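Local coordinates for protein arylsulfatase (Pseudoalteromonas sp. MB47, PDB 7AJ0) that probably hydrolyses sulfate esters of the seaweed polysaccharide fucoidan as an exo-acting sulfatase that assembles into a hexamer and holds a calcium ion, at residues Lys250-Ala255 against Ala307-Lys312. Residues are numbered along the deposited sequence; the frame is centred on the assembly and turned at random.
Sequences KFINQA and ALLKEK
The carboxamide of Asn253 is the flat group of this contact, and the end of Lys312 stands above one of its faces at the oxygen end: NZ is well above the plane, 3.1 Å from OD1, and Lys312 CE comes to 3.0 Å of OD1. Near the oxygen tip, slightly to the other side of that plane, Leu308 CD1 approaches OD1 to 3.3 Å. Asn253 CG is anti to its carbonyl carbon (chi1 -77°), which helps bring the amide to the second helix, while Lys312 bends at chi2 (-106°) and again at chi3, so that its chain crosses the Asn253 side chain roughly at right angles. An alanine in place of Lys312 would remove the atoms above the oxygen end of this amide and would probably leave the Asn253 carboxamide less well held, with the weak, long ion pair to Asp257 also lost.

Segment 250-255 lies on helix 240-258 and segment 307-312 closes helix 290-311, the helix of the beta-alpha-beta crossover from strand 262-267 to strand 318-324 in the alkaline phosphatase-like sulfatase fold. The helix axes run 18° from parallel and 10.8 Å apart, so side chains rather than backbone fill the interface. Nearer the sheet, Ile252 CG2, anti to its backbone N, meets both leucines: Leu308 CD2 at 4.0 Å, the two side chains lying alongside and pointing in opposite directions, and Leu309 CD2 at 4.0 Å, where they cross almost perpendicularly. Beneath them, Ile252 rests on Leu264 of strand 262-267, whereas Leu309 touches Phe262 of the same strand and Thr318 and Ile320 of strand 318-324, two strands that flank strand 53-59.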
loop_
_atom_site.group_PDB
_atom_site.type_symbol
_atom_site.label_atom_id
_atom_site.label_comp_id
_atom_site.label_asym_id
_atom_site.label_seq_id
_atom_site.Cartn_x
_atom_site.Cartn_y
_atom_site.Cartn_z
ATOM N N LYS A 250 37.611 38.589 1.461
ATOM C CA LYS A 250 38.700 39.182 0.689
ATOM C C LYS A 250 38.186 39.770 -0.621
ATOM O O LYS A 250 38.605 40.860 -1.027
ATOM C CB LYS A 250 39.784 38.140 0.417
ATOM C CG LYS A 250 40.586 37.732 1.646
ATOM C CD LYS A 250 41.677 36.728 1.291
ATOM C CE LYS A 250 42.473 36.307 2.521
ATOM N NZ LYS A 250 43.502 35.271 2.209
ATOM N N PHE A 251 37.265 39.070 -1.288
ATOM C CA PHE A 251 36.773 39.537 -2.580
ATOM C C PHE A 251 35.986 40.835 -2.438
ATOM O O PHE A 251 36.208 41.794 -3.188
ATOM C CB PHE A 251 35.909 38.458 -3.235
ATOM C CG PHE A 251 35.369 38.853 -4.577
ATOM C CD1 PHE A 251 36.167 38.773 -5.707
ATOM C CD2 PHE A 251 34.071 39.316 -4.709
ATOM C CE1 PHE A 251 35.680 39.146 -6.943
ATOM C CE2 PHE A 251 33.575 39.687 -5.944
ATOM C CZ PHE A 251 34.381 39.602 -7.063
ATOM N N ILE A 252 35.053 40.885 -1.486
ATOM C CA ILE A 252 34.252 42.091 -1.299
ATOM C C ILE A 252 35.141 43.265 -0.911
ATOM O O ILE A 252 34.998 44.373 -1.443
ATOM C CB ILE A 252 33.146 41.838 -0.256
ATOM C CG1 ILE A 252 32.043 40.974 -0.874
ATOM C CG2 ILE A 252 32.580 43.152 0.263
ATOM C CD1 ILE A 252 31.100 40.361 0.131
ATOM N N ASN A 253 36.076 43.044 0.018
ATOM C CA ASN A 253 36.998 44.109 0.397
ATOM C C ASN A 253 37.757 44.636 -0.813
ATOM O O ASN A 253 37.916 45.851 -0.977
ATOM C CB ASN A 253 37.981 43.609 1.456
ATOM C CG ASN A 253 37.358 43.518 2.833
ATOM O OD1 ASN A 253 36.358 44.173 3.115
ATOM N ND2 ASN A 253 37.951 42.707 3.699
ATOM N N GLN A 254 38.230 43.735 -1.676
ATOM C CA GLN A 254 39.040 44.152 -2.814
ATOM C C GLN A 254 38.216 44.936 -3.828
ATOM O O GLN A 254 38.706 45.909 -4.412
ATOM C CB GLN A 254 39.680 42.928 -3.465
ATOM C CG GLN A 254 40.635 43.246 -4.597
ATOM C CD GLN A 254 41.346 42.010 -5.118
ATOM O OE1 GLN A 254 41.145 40.905 -4.612
ATOM N NE2 GLN A 254 42.183 42.192 -6.133
ATOM N N ALA A 255 36.961 44.536 -4.046
ATOM C CA ALA A 255 36.124 45.244 -5.010
ATOM C C ALA A 255 35.689 46.603 -4.475
ATOM O O ALA A 255 35.645 47.588 -5.224
ATOM C CB ALA A 255 34.903 44.397 -5.369
ATOM N N ALA A 307 27.478 41.956 8.017
ATOM C CA ALA A 307 28.194 42.911 8.856
ATOM C C ALA A 307 29.391 43.502 8.124
ATOM O O ALA A 307 29.751 44.660 8.362
ATOM C CB ALA A 307 28.642 42.240 10.153
ATOM N N LEU A 308 30.019 42.726 7.240
ATOM C CA LEU A 308 31.107 43.258 6.427
ATOM C C LEU A 308 30.601 44.353 5.495
ATOM O O LEU A 308 31.222 45.414 5.371
ATOM C CB LEU A 308 31.763 42.127 5.635
ATOM C CG LEU A 308 32.770 42.542 4.562
ATOM C CD1 LEU A 308 33.932 43.309 5.177
ATOM C CD2 LEU A 308 33.263 41.317 3.799
ATOM N N LEU A 309 29.469 44.111 4.827
ATOM C CA LEU A 309 28.908 45.125 3.938
ATOM C C LEU A 309 28.558 46.396 4.704
ATOM O O LEU A 309 28.760 47.510 4.203
ATOM C CB LEU A 309 27.673 44.570 3.229
ATOM C CG LEU A 309 27.925 43.422 2.255
ATOM C CD1 LEU A 309 26.613 42.776 1.842
ATOM C CD2 LEU A 309 28.682 43.907 1.030
ATOM N N LYS A 310 28.028 46.248 5.919
ATOM C CA LYS A 310 27.712 47.413 6.740
ATOM C C LYS A 310 28.972 48.184 7.104
ATOM O O LYS A 310 28.998 49.418 7.031
ATOM C CB LYS A 310 26.970 46.961 7.997
ATOM C CG LYS A 310 26.463 48.076 8.890
ATOM C CD LYS A 310 25.469 47.521 9.907
ATOM C CE LYS A 310 24.966 48.589 10.862
ATOM N NZ LYS A 310 25.795 48.672 12.096
ATOM N N GLU A 311 30.036 47.471 7.488
ATOM C CA GLU A 311 31.271 48.131 7.895
ATOM C C GLU A 311 31.930 48.860 6.732
ATOM O O GLU A 311 32.621 49.863 6.943
ATOM C CB GLU A 311 32.233 47.102 8.495
ATOM C CG GLU A 311 33.482 47.696 9.131
ATOM C CD GLU A 311 34.673 47.736 8.187
ATOM O OE1 GLU A 311 34.688 46.967 7.201
ATOM O OE2 GLU A 311 35.600 48.537 8.438
ATOM N N LYS A 312 31.726 48.381 5.507
ATOM C CA LYS A 312 32.263 49.024 4.318
ATOM C C LYS A 312 31.328 50.080 3.741
ATOM O O LYS A 312 31.655 50.679 2.712
ATOM C CB LYS A 312 32.566 47.970 3.248
ATOM C CG LYS A 312 33.655 46.990 3.648
ATOM C CD LYS A 312 34.951 47.266 2.902
ATOM C CE LYS A 312 36.160 47.058 3.801
ATOM N NZ LYS A 312 37.433 47.102 3.029
#